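Local structure of thermophilic dibenzothiophene desulfurization enzyme C (Paenibacillus sp. A11-2, 5XDC) at residues P115-R119 with E120-L124; P107-K110 with A111-Y114; E269-H272 with Y273-H277. The protein probably oxidises dibenzothiophene to its 5-oxide and then to the 5,5-dioxide, using reduced FMN and molecular oxygen, as a tetrameric flavin monooxygenase of the DszC family. All coordinates share one frame; numbering follows the deposited sequence. Where two conformers were deposited one is given.

Contacts 1 and 2 are successive parts of one helix, 107-119, in the N-terminal acyl-CoA dehydrogenase-like region: contact 2 is its first two turns, contact 1 its last turn and the exit toward strand 124-127. Their centres lie 12 Å apart, and they touch where W122 CH2 packs at 3.5 Å on W113 CD1. Contact 3 belongs to the C-terminal helical region, at the end of helix 247-276, with its centre 40 Å from that of contact 1 and 49 Å from that of contact 2. Only contact 3 borders an annotated site: the side chain of Y273 lies about 3 Å from that of R366, which contacts FMN in another structure of the enzyme, and about 11 Å from a bound indole.

Contact 1 of 3, residues P115-R119 with E120-L124; sequences PQAVR and ERWFL
The indole of W122 lies against the last turn of the helix, with A117 CA and Q116 O over one face, both offset toward the rim. A117 CA is 3.9 Å from the centroid of the five-membered ring, a CH-pi contact, and Q116 O stands 4.2 Å above the ring plane. A117 CB adds apolar packing on the benzo ring, 3.6 Å from W122 CE3. Farther along the same ring, the Q116 amide crosses at 43° to the indole plane and brings its CD to 3.4 Å from W122 CZ2. W122 NE1 donates to E120 OE1 (2.8 Å), the acceptor tilted slightly from the indole plane. Q116 NE2 donates to E120 OE2 at 3.2 Å, in its own amide plane, with amide and carboxylate 89° apart. Both carboxylate oxygens are approached from out of their plane, and one N-H donor on each restrains the group. The glutamine spans the turn because its CG is anti to the backbone N (chi1 -164°) and its chain is extended. The backbone forms a Schellman motif: R121 has positive phi, and the bond from W122 N to A117 O (3.0 Å) closes it. Beyond the turn F123 packs on helix 43-52, while a water bridges A117 O and W122 O.

Contact 2 of 3, residues P107-K110 with A111-Y114; sequences PEQK and ARWY
K110 and Y114, one helical turn apart, run side by side in the same direction, the lysine chain laid over the phenol. K110 CB stands over the centre of one face of the ring, 4.0 Å from its centroid and 11° off the normal, a CH-pi contact. With CG beside the backbone N (chi1 -59°) and the chain extended beyond it, the lysine follows the ring outward until its CD is 3.7 Å from Y114 OH. Both polar ends then meet the same residue of helix 85-104, K110 NZ bonding to D102 O and Y114 OH to D102 OD1. Q109 and W113 make the second close pair, again pointing the same way, with amide and indole planes 32° apart and Q109 NE2 3.7 Å from W113 CH2. The amide is buried but well satisfied: NE2 donates to the carbonyls of L227 and D225, and OE1 accepts from S106 N. In the backbone between them W113 N makes a short, straight bond of 2.7 Å to Q109 O.

The other side of the helix is more exposed and held less closely. There R112 bends at chi3 and folds its guanidinium back over the preceding turn, with E108 O over the centre of one face, 3.5 Å above the plane. R112 NH2 bonds to a glycerol, probably from the crystallisation liquor. E108 turns its carboxylate elsewhere, E108 OE1 staying 6.5 Å from R112 NH1, so the charges form no salt bridge. The inner side therefore combines aliphatic-aromatic packing with hydrogen bonds at the side-chain ends, whereas on the outer side any attraction between E108 and R112 is probably weak and tempered by solvent.

Contact 3 of 3, residues E269-H272 with Y273-H277; sequences EAAH and YSRSH. With SO4 (sulfate ion), chain L.
R275 folds back along the helix over A271, so that the carbonyl oxygen of A271 sits over the centre of one guanidinium face, 3.7 Å above its plane, and the backbone N of H272 lies over the same face nearer the rim. The bend at chi3 (-62°) turns the group this way and brings R275 NH1 to 3.5 Å from A271 CB. A sulfate, probably from the crystallisation liquor, lies by R275 NE and NH2; the weak bond from R275 NE to sulfate O1 is 3.3 Å, and the contacts of O3, its edge position included, are less sure. H272 has CG anti to the backbone N (chi1 178°), which puts its ring near the sulfate, though the exact fit is doubtful.

In the last turn S276 OG occupies the position between backbone N and carbonyl carbon (chi1 60°), from which it donates to H272 O at 3.0 Å. S276 N reaches the same oxygen from the opposite face of the carbonyl plane, so two bonds grip it. Y273 O is doubly used as well: H277 N and, in the carbonyl plane on a lone pair, H277 ND1 (3.1 Å) both donate to it. That bond holds the imidazole over the rim of the tyrosine ring, with Y273 CE2 3.6 Å above the imidazole plane.

Y273 stacks on F373 and touches R366 of helix 365-369, which contacts FMN in another structure of the enzyme; no FMN is bound here. A270 and S274 pack on M363 of helix 331-363, and S274 OG bonds to Y299 OH of helix 293-324. On another side R275 NH1 bonds to L403 O of a second subunit, whose F402 packs on A271.

Contact 1 of 3, residues P115-R119 with E120-L124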
ATOM      1  N   PRO B 115      -8.530 -41.150 -26.376  1.00 17.82           N
ATOM      2  CA  PRO B 115      -7.535 -42.226 -26.511  1.00 18.26           C
ATOM      3  C   PRO B 115      -6.401 -41.845 -27.443  1.00 15.63           C
ATOM      4  O   PRO B 115      -5.249 -42.240 -27.226  1.00 18.79           O
ATOM      5  CB  PRO B 115      -8.366 -43.400 -27.057  1.00 19.33           C
ATOM      6  CG  PRO B 115      -9.716 -43.142 -26.568  1.00 19.67           C
ATOM      7  CD  PRO B 115      -9.893 -41.638 -26.634  1.00 18.43           C
ATOM      8  N   GLN B 116      -6.717 -41.085 -28.493  1.00 19.39           N
ATOM      9  CA  GLN B 116      -5.692 -40.610 -29.406  1.00 19.34           C
ATOM     10  C   GLN B 116      -4.725 -39.676 -28.694  1.00 19.39           C
ATOM     11  O   GLN B 116      -3.504 -39.791 -28.848  1.00 19.26           O
ATOM     12  CB  GLN B 116      -6.360 -39.906 -30.583  1.00 21.08           C
ATOM     13  CG  GLN B 116      -5.457 -39.714 -31.755  1.00 27.17           C
ATOM     14  CD  GLN B 116      -6.163 -39.132 -32.967  1.00 20.22           C
ATOM     15  OE1 GLN B 116      -7.333 -38.736 -32.907  1.00 21.41           O
ATOM     16  NE2 GLN B 116      -5.440 -39.071 -34.080  1.00 23.78           N
ATOM     17  N   ALA B 117      -5.263 -38.752 -27.896  1.00 18.84           N
ATOM     18  CA  ALA B 117      -4.430 -37.817 -27.143  1.00 17.10           C
ATOM     19  C   ALA B 117      -3.501 -38.543 -26.181  1.00 17.31           C
ATOM     20  O   ALA B 117      -2.363 -38.103 -25.951  1.00 14.68           O
ATOM     21  CB  ALA B 117      -5.319 -36.842 -26.378  1.00 16.54           C
ATOM     22  N   VAL B 118      -3.974 -39.643 -25.584  1.00 18.99           N
ATOM     23  CA  VAL B 118      -3.117 -40.449 -24.715  1.00 18.37           C
ATOM     24  C   VAL B 118      -2.031 -41.148 -25.530  1.00 17.65           C
ATOM     25  O   VAL B 118      -0.841 -41.092 -25.194  1.00 18.59           O
ATOM     26  CB  VAL B 118      -3.958 -41.474 -23.928  1.00 18.78           C
ATOM     27  CG1 VAL B 118      -3.042 -42.415 -23.156  1.00 22.54           C
ATOM     28  CG2 VAL B 118      -4.933 -40.782 -22.980  1.00 18.72           C
ATOM     29  N   ARG B 119      -2.432 -41.835 -26.603  1.00 19.95           N
ATOM     30  CA  ARG B 119      -1.498 -42.637 -27.392  1.00 20.80           C
ATOM     31  C   ARG B 119      -0.431 -41.777 -28.056  1.00 21.60           C
ATOM     32  O   ARG B 119       0.751 -42.143 -28.077  1.00 22.29           O
ATOM     33  CB  ARG B 119      -2.292 -43.426 -28.440  1.00 20.16           C
ATOM     34  CG  ARG B 119      -1.476 -44.117 -29.513  1.00 38.70           C
ATOM     35  CD  ARG B 119      -2.385 -44.852 -30.518  1.00 47.83           C
ATOM     36  NE  ARG B 119      -3.805 -44.867 -30.124  1.00 44.06           N
ATOM     37  CZ  ARG B 119      -4.788 -44.205 -30.742  1.00 30.32           C
ATOM     38  NH1 ARG B 119      -6.037 -44.297 -30.294  1.00 35.53           N
ATOM     39  NH2 ARG B 119      -4.541 -43.455 -31.807  1.00 46.78           N
ATOM     40  N   GLU B 120      -0.831 -40.634 -28.599  1.00 20.26           N
ATOM     41  CA  GLU B 120       0.061 -39.759 -29.339  1.00 19.28           C
ATOM     42  C   GLU B 120       0.674 -38.667 -28.470  1.00 20.29           C
ATOM     43  O   GLU B 120       1.422 -37.836 -28.989  1.00 19.83           O
ATOM     44  CB  GLU B 120      -0.700 -39.136 -30.516  1.00 20.18           C
ATOM     45  CG  GLU B 120      -1.287 -40.187 -31.488  1.00 21.12           C
ATOM     46  CD  GLU B 120      -1.947 -39.580 -32.714  1.00 27.17           C
ATOM     47  OE1 GLU B 120      -1.881 -38.348 -32.907  1.00 26.05           O
ATOM     48  OE2 GLU B 120      -2.538 -40.349 -33.505  1.00 27.55           O
ATOM     49  N   ARG B 121       0.368 -38.653 -27.173  1.00 20.55           N
ATOM     50  CA  ARG B 121       0.962 -37.715 -26.218  0.53 17.53           C
ATOM     51  C   ARG B 121       0.731 -36.265 -26.652  1.00 16.02           C
ATOM     52  O   ARG B 121       1.662 -35.462 -26.753  1.00 19.11           O
ATOM     53  CB  ARG B 121       2.446 -38.024 -26.017  0.53 20.13           C
ATOM     54  CG  ARG B 121       2.658 -39.458 -25.513  0.53 17.99           C
ATOM     55  CD  ARG B 121       3.995 -39.675 -24.836  0.53 18.22           C
ATOM     56  NE  ARG B 121       4.064 -40.986 -24.191  0.53 31.88           N
ATOM     57  CZ  ARG B 121       3.657 -41.256 -22.948  0.53 42.63           C
ATOM     58  NH1 ARG B 121       3.134 -40.309 -22.161  0.53 15.10           N
ATOM     59  NH2 ARG B 121       3.774 -42.498 -22.485  0.53 29.09           N
ATOM     60  N   TRP B 122      -0.535 -35.934 -26.886  1.00 15.96           N
ATOM     61  CA  TRP B 122      -0.904 -34.610 -27.383  1.00 12.92           C
ATOM     62  C   TRP B 122      -0.638 -33.516 -26.359  1.00 17.31           C
ATOM     63  O   TRP B 122      -1.020 -33.625 -25.193  1.00 16.47           O
ATOM     64  CB  TRP B 122      -2.374 -34.571 -27.763  1.00 16.23           C
ATOM     65  CG  TRP B 122      -2.696 -35.214 -29.067  1.00 15.12           C
ATOM     66  CD1 TRP B 122      -1.833 -35.866 -29.913  1.00 19.89           C
ATOM     67  CD2 TRP B 122      -3.978 -35.261 -29.683  1.00 14.00           C
ATOM     68  NE1 TRP B 122      -2.516 -36.316 -31.017  1.00 17.46           N
ATOM     69  CE2 TRP B 122      -3.833 -35.960 -30.899  1.00 18.21           C
ATOM     70  CE3 TRP B 122      -5.245 -34.789 -29.320  1.00 15.49           C
ATOM     71  CZ2 TRP B 122      -4.908 -36.179 -31.761  1.00 17.87           C
ATOM     72  CZ3 TRP B 122      -6.313 -35.015 -30.177  1.00 18.59           C
ATOM     73  CH2 TRP B 122      -6.137 -35.710 -31.376  1.00 18.70           C
ATOM     74  N   PHE B 123      -0.010 -32.447 -26.831  1.00 18.06           N
ATOM     75  CA  PHE B 123       0.184 -31.195 -26.109  1.00 14.02           C
ATOM     76  C   PHE B 123      -0.615 -30.171 -26.911  1.00 15.84           C
ATOM     77  O   PHE B 123      -0.292 -29.913 -28.074  1.00 16.92           O
ATOM     78  CB  PHE B 123       1.678 -30.870 -26.044  1.00 14.74           C
ATOM     79  CG  PHE B 123       2.104 -30.017 -24.872  1.00 12.82           C
ATOM     80  CD1 PHE B 123       1.335 -28.967 -24.426  1.00 13.55           C
ATOM     81  CD2 PHE B 123       3.314 -30.268 -24.244  1.00 16.03           C
ATOM     82  CE1 PHE B 123       1.771 -28.180 -23.360  1.00 14.31           C
ATOM     83  CE2 PHE B 123       3.744 -29.486 -23.191  1.00 16.58           C
ATOM     84  CZ  PHE B 123       2.957 -28.451 -22.751  1.00 15.01           C
ATOM     85  N   LEU B 124      -1.696 -29.648 -26.335  1.00 13.75           N
ATOM     86  CA  LEU B 124      -2.649 -28.813 -27.064  1.00 12.86           C
ATOM     87  C   LEU B 124      -2.193 -27.363 -27.092  1.00 13.50           C
ATOM     88  O   LEU B 124      -1.676 -26.841 -26.093  1.00 18.16           O
ATOM     89  CB  LEU B 124      -4.046 -28.893 -26.442  1.00 13.62           C
ATOM     90  CG  LEU B 124      -4.699 -30.277 -26.325  1.00 14.42           C
ATOM     91  CD1 LEU B 124      -5.999 -30.196 -25.536  1.00 17.16           C
ATOM     92  CD2 LEU B 124      -4.964 -30.851 -27.700  1.00 16.29           C
TER
HETATM   93  O   HOH W   1      -1.734 -36.060 -23.916  1.00 16.99           O

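Contact 2 of 3, residues P107-K110 with A111-Y114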
ATOM      1  N   PRO B 107     -19.913 -36.718 -26.981  1.00 26.19           N
ATOM      2  CA  PRO B 107     -19.353 -37.976 -26.470  1.00 27.08           C
ATOM      3  C   PRO B 107     -18.636 -38.778 -27.539  1.00 20.33           C
ATOM      4  O   PRO B 107     -17.592 -39.378 -27.265  1.00 24.35           O
ATOM      5  CB  PRO B 107     -20.592 -38.707 -25.924  1.00 31.29           C
ATOM      6  CG  PRO B 107     -21.546 -37.630 -25.606  1.00 37.88           C
ATOM      7  CD  PRO B 107     -21.338 -36.578 -26.653  1.00 32.20           C
ATOM      8  N   GLU B 108     -19.153 -38.790 -28.770  1.00 25.37           N
ATOM      9  CA  GLU B 108     -18.491 -39.541 -29.832  1.00 24.84           C
ATOM     10  C   GLU B 108     -17.122 -38.955 -30.154  1.00 22.46           C
ATOM     11  O   GLU B 108     -16.148 -39.699 -30.336  1.00 21.63           O
ATOM     12  CB  GLU B 108     -19.366 -39.572 -31.087  1.00 31.38           C
ATOM     13  CG  GLU B 108     -20.636 -40.406 -30.963  1.00 39.41           C
ATOM     14  CD  GLU B 108     -21.689 -39.766 -30.077  1.00 46.90           C
ATOM     15  OE1 GLU B 108     -21.705 -38.519 -29.951  1.00 40.90           O
ATOM     16  OE2 GLU B 108     -22.507 -40.518 -29.501  1.00 61.36           O
ATOM     17  N   GLN B 109     -17.031 -37.622 -30.231  1.00 22.18           N
ATOM     18  CA  GLN B 109     -15.746 -36.964 -30.463  1.00 17.25           C
ATOM     19  C   GLN B 109     -14.745 -37.318 -29.373  1.00 16.39           C
ATOM     20  O   GLN B 109     -13.586 -37.653 -29.652  1.00 16.63           O
ATOM     21  CB  GLN B 109     -15.945 -35.444 -30.525  1.00 18.22           C
ATOM     22  CG  GLN B 109     -16.622 -34.947 -31.791  1.00 19.39           C
ATOM     23  CD  GLN B 109     -16.860 -33.453 -31.808  1.00 23.89           C
ATOM     24  OE1 GLN B 109     -17.506 -32.894 -30.913  1.00 18.32           O
ATOM     25  NE2 GLN B 109     -16.375 -32.800 -32.854  1.00 18.37           N
ATOM     26  N   LYS B 110     -15.179 -37.249 -28.112  1.00 19.29           N
ATOM     27  CA  LYS B 110     -14.269 -37.538 -27.011  1.00 20.78           C
ATOM     28  C   LYS B 110     -13.826 -38.988 -27.032  1.00 17.15           C
ATOM     29  O   LYS B 110     -12.669 -39.297 -26.722  1.00 19.30           O
ATOM     30  CB  LYS B 110     -14.928 -37.224 -25.675  1.00 20.66           C
ATOM     31  CG  LYS B 110     -15.367 -35.813 -25.496  1.00 25.98           C
ATOM     32  CD  LYS B 110     -15.869 -35.662 -24.082  1.00 40.92           C
ATOM     33  CE  LYS B 110     -16.854 -34.562 -23.967  1.00 24.88           C
ATOM     34  NZ  LYS B 110     -17.360 -34.454 -22.576  1.00 21.91           N
ATOM     35  N   ALA B 111     -14.738 -39.898 -27.386  1.00 23.60           N
ATOM     36  CA  ALA B 111     -14.384 -41.307 -27.435  1.00 27.57           C
ATOM     37  C   ALA B 111     -13.273 -41.561 -28.439  1.00 19.38           C
ATOM     38  O   ALA B 111     -12.460 -42.474 -28.254  1.00 23.24           O
ATOM     39  CB  ALA B 111     -15.620 -42.137 -27.778  1.00 26.11           C
ATOM     40  N   ARG B 112     -13.209 -40.760 -29.501  1.00 18.97           N
ATOM     41  CA  ARG B 112     -12.121 -40.860 -30.462  1.00 19.52           C
ATOM     42  C   ARG B 112     -10.897 -40.065 -30.030  1.00 15.81           C
ATOM     43  O   ARG B 112      -9.780 -40.592 -30.021  1.00 18.04           O
ATOM     44  CB  ARG B 112     -12.599 -40.375 -31.831  1.00 24.46           C
ATOM     45  CG  ARG B 112     -13.662 -41.277 -32.455  1.00 29.76           C
ATOM     46  CD  ARG B 112     -13.959 -40.852 -33.875  1.00 30.81           C
ATOM     47  NE  ARG B 112     -14.658 -39.569 -33.934  1.00 27.00           N
ATOM     48  CZ  ARG B 112     -15.978 -39.418 -33.877  1.00 31.68           C
ATOM     49  NH1 ARG B 112     -16.778 -40.474 -33.747  1.00 35.68           N
ATOM     50  NH2 ARG B 112     -16.500 -38.202 -33.949  1.00 23.41           N
ATOM     51  N   TRP B 113     -11.104 -38.803 -29.639  1.00 20.52           N
ATOM     52  CA  TRP B 113      -9.991 -37.885 -29.408  1.00 18.24           C
ATOM     53  C   TRP B 113      -9.178 -38.258 -28.174  1.00 13.59           C
ATOM     54  O   TRP B 113      -7.948 -38.153 -28.185  1.00 17.09           O
ATOM     55  CB  TRP B 113     -10.521 -36.458 -29.258  1.00 15.83           C
ATOM     56  CG  TRP B 113     -10.533 -35.605 -30.490  1.00 16.09           C
ATOM     57  CD1 TRP B 113      -9.672 -35.664 -31.549  1.00 22.74           C
ATOM     58  CD2 TRP B 113     -11.431 -34.529 -30.763  1.00 15.11           C
ATOM     59  NE1 TRP B 113      -9.996 -34.695 -32.474  1.00 21.77           N
ATOM     60  CE2 TRP B 113     -11.071 -33.987 -32.014  1.00 18.26           C
ATOM     61  CE3 TRP B 113     -12.507 -33.970 -30.074  1.00 15.55           C
ATOM     62  CZ2 TRP B 113     -11.755 -32.921 -32.588  1.00 19.15           C
ATOM     63  CZ3 TRP B 113     -13.187 -32.926 -30.645  1.00 17.64           C
ATOM     64  CH2 TRP B 113     -12.815 -32.409 -31.894  1.00 16.71           C
ATOM     65  N   TYR B 114      -9.834 -38.676 -27.090  1.00 16.15           N
ATOM     66  CA  TYR B 114      -9.067 -38.783 -25.855  1.00 18.35           C
ATOM     67  C   TYR B 114      -8.121 -39.978 -25.879  1.00 17.03           C
ATOM     68  O   TYR B 114      -6.969 -39.854 -25.453  1.00 16.71           O
ATOM     69  CB  TYR B 114     -10.007 -38.829 -24.651  1.00 17.72           C
ATOM     70  CG  TYR B 114     -10.703 -37.514 -24.364  1.00 18.93           C
ATOM     71  CD1 TYR B 114     -10.549 -36.409 -25.195  1.00 20.00           C
ATOM     72  CD2 TYR B 114     -11.513 -37.375 -23.252  1.00 18.39           C
ATOM     73  CE1 TYR B 114     -11.198 -35.216 -24.924  1.00 16.52           C
ATOM     74  CE2 TYR B 114     -12.162 -36.187 -22.978  1.00 17.26           C
ATOM     75  CZ  TYR B 114     -11.988 -35.106 -23.819  1.00 16.57           C
ATOM     76  OH  TYR B 114     -12.627 -33.918 -23.538  1.00 18.85           O
TER

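Contact 3 of 3, residues E269-H272 with Y273-H277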
ATOM      1  N   GLU B 269      13.691 -18.422  -4.209  1.00 15.79           N
ATOM      2  CA  GLU B 269      14.967 -18.061  -4.821  1.00 15.31           C
ATOM      3  C   GLU B 269      15.607 -16.891  -4.090  1.00 16.94           C
ATOM      4  O   GLU B 269      16.825 -16.863  -3.887  1.00 16.32           O
ATOM      5  CB  GLU B 269      14.769 -17.726  -6.305  1.00 14.69           C
ATOM      6  CG  GLU B 269      15.999 -17.214  -7.043  1.00 21.64           C
ATOM      7  CD  GLU B 269      16.981 -18.315  -7.413  1.00 32.89           C
ATOM      8  OE1 GLU B 269      18.007 -17.987  -8.053  1.00 29.16           O
ATOM      9  OE2 GLU B 269      16.741 -19.493  -7.059  1.00 28.57           O
ATOM     10  N   ALA B 270      14.803 -15.899  -3.711  1.00 14.60           N
ATOM     11  CA  ALA B 270      15.323 -14.785  -2.935  1.00 14.62           C
ATOM     12  C   ALA B 270      15.890 -15.281  -1.609  1.00 15.24           C
ATOM     13  O   ALA B 270      17.005 -14.913  -1.224  1.00 15.18           O
ATOM     14  CB  ALA B 270      14.225 -13.752  -2.713  1.00 15.81           C
ATOM     15  N   ALA B 271      15.134 -16.129  -0.903  1.00 14.12           N
ATOM     16  CA  ALA B 271      15.594 -16.627   0.389  1.00 15.75           C
ATOM     17  C   ALA B 271      16.938 -17.328   0.251  1.00 17.45           C
ATOM     18  O   ALA B 271      17.855 -17.122   1.061  1.00 17.40           O
ATOM     19  CB  ALA B 271      14.552 -17.577   0.981  1.00 16.80           C
ATOM     20  N   HIS B 272      17.074 -18.151  -0.788  1.00 18.80           N
ATOM     21  CA  HIS B 272      18.340 -18.827  -1.054  1.00 21.72           C
ATOM     22  C   HIS B 272      19.477 -17.833  -1.240  1.00 22.18           C
ATOM     23  O   HIS B 272      20.567 -18.014  -0.680  1.00 20.92           O
ATOM     24  CB  HIS B 272      18.195 -19.716  -2.286  1.00 23.59           C
ATOM     25  CG  HIS B 272      19.456 -20.428  -2.664  1.00 31.74           C
ATOM     26  ND1 HIS B 272      20.358 -19.912  -3.569  1.00 47.73           N
ATOM     27  CD2 HIS B 272      19.974 -21.607  -2.247  1.00 41.44           C
ATOM     28  CE1 HIS B 272      21.375 -20.747  -3.699  1.00 44.12           C
ATOM     29  NE2 HIS B 272      21.165 -21.784  -2.909  1.00 40.99           N
ATOM     30  N   TYR B 273      19.240 -16.767  -2.006  1.00 18.46           N
ATOM     31  CA  TYR B 273      20.252 -15.735  -2.199  1.00 17.11           C
ATOM     32  C   TYR B 273      20.596 -15.053  -0.883  1.00 24.42           C
ATOM     33  O   TYR B 273      21.770 -14.831  -0.573  1.00 24.45           O
ATOM     34  CB  TYR B 273      19.771 -14.701  -3.213  1.00 18.56           C
ATOM     35  CG  TYR B 273      20.802 -13.638  -3.478  1.00 18.63           C
ATOM     36  CD1 TYR B 273      20.900 -12.514  -2.670  1.00 19.94           C
ATOM     37  CD2 TYR B 273      21.688 -13.759  -4.549  1.00 20.89           C
ATOM     38  CE1 TYR B 273      21.845 -11.544  -2.905  1.00 23.18           C
ATOM     39  CE2 TYR B 273      22.643 -12.797  -4.790  1.00 23.86           C
ATOM     40  CZ  TYR B 273      22.723 -11.696  -3.970  1.00 23.54           C
ATOM     41  OH  TYR B 273      23.677 -10.746  -4.235  1.00 28.03           O
ATOM     42  N   SER B 274      19.576 -14.695  -0.104  1.00 19.20           N
ATOM     43  CA  SER B 274      19.810 -14.013   1.162  1.00 23.17           C
ATOM     44  C   SER B 274      20.674 -14.860   2.090  1.00 20.76           C
ATOM     45  O   SER B 274      21.597 -14.350   2.735  1.00 21.38           O
ATOM     46  CB  SER B 274      18.471 -13.681   1.823  1.00 15.19           C
ATOM     47  OG  SER B 274      17.833 -12.584   1.182  1.00 16.70           O
ATOM     48  N   ARG B 275      20.390 -16.157   2.169  1.00 17.94           N
ATOM     49  CA  ARG B 275      21.136 -17.019   3.075  1.00 20.94           C
ATOM     50  C   ARG B 275      22.596 -17.147   2.657  1.00 29.82           C
ATOM     51  O   ARG B 275      23.472 -17.285   3.519  1.00 28.89           O
ATOM     52  CB  ARG B 275      20.488 -18.392   3.148  1.00 18.21           C
ATOM     53  CG  ARG B 275      19.213 -18.404   3.993  1.00 21.25           C
ATOM     54  CD  ARG B 275      18.680 -19.792   4.213  1.00 21.92           C
ATOM     55  NE  ARG B 275      18.300 -20.445   2.965  1.00 23.28           N
ATOM     56  CZ  ARG B 275      17.068 -20.519   2.465  1.00 26.97           C
ATOM     57  NH1 ARG B 275      16.028 -19.978   3.094  1.00 22.70           N
ATOM     58  NH2 ARG B 275      16.886 -21.142   1.307  1.00 22.83           N
ATOM     59  N   SER B 276      22.886 -17.091   1.359  1.00 23.75           N
ATOM     60  CA  SER B 276      24.242 -17.347   0.888  1.00 21.69           C
ATOM     61  C   SER B 276      24.998 -16.078   0.536  1.00 28.49           C
ATOM     62  O   SER B 276      26.196 -16.154   0.254  1.00 30.49           O
ATOM     63  CB  SER B 276      24.214 -18.292  -0.321  1.00 34.03           C
ATOM     64  OG  SER B 276      23.478 -17.729  -1.389  1.00 40.70           O
ATOM     65  N   HIS B 277      24.335 -14.923   0.556  1.00 26.72           N
ATOM     66  CA  HIS B 277      24.980 -13.620   0.412  1.00 34.37           C
ATOM     67  C   HIS B 277      24.410 -12.699   1.494  1.00 44.64           C
ATOM     68  O   HIS B 277      23.678 -11.749   1.206  1.00 35.80           O
ATOM     69  CB  HIS B 277      24.762 -13.055  -0.981  1.00 41.42           C
ATOM     70  CG  HIS B 277      25.054 -14.032  -2.076  1.00 33.38           C
ATOM     71  ND1 HIS B 277      24.166 -15.014  -2.453  1.00 47.25           N
ATOM     72  CD2 HIS B 277      26.145 -14.191  -2.860  1.00 45.84           C
ATOM     73  CE1 HIS B 277      24.693 -15.732  -3.430  1.00 37.34           C
ATOM     74  NE2 HIS B 277      25.896 -15.255  -3.691  1.00 50.41           N
TER
HETATM   75  S   SO4 L 503      20.186 -23.053   1.060  1.00 57.57           S
HETATM   76  O1  SO4 L 503      20.681 -22.675   2.380  1.00 61.52           O
HETATM   77  O2  SO4 L 503      19.340 -24.238   1.132  1.00 49.31           O
HETATM   78  O3  SO4 L 503      19.392 -21.953   0.527  1.00 55.06           O
HETATM   79  O4  SO4 L 503      21.326 -23.332   0.189  1.00 80.38           O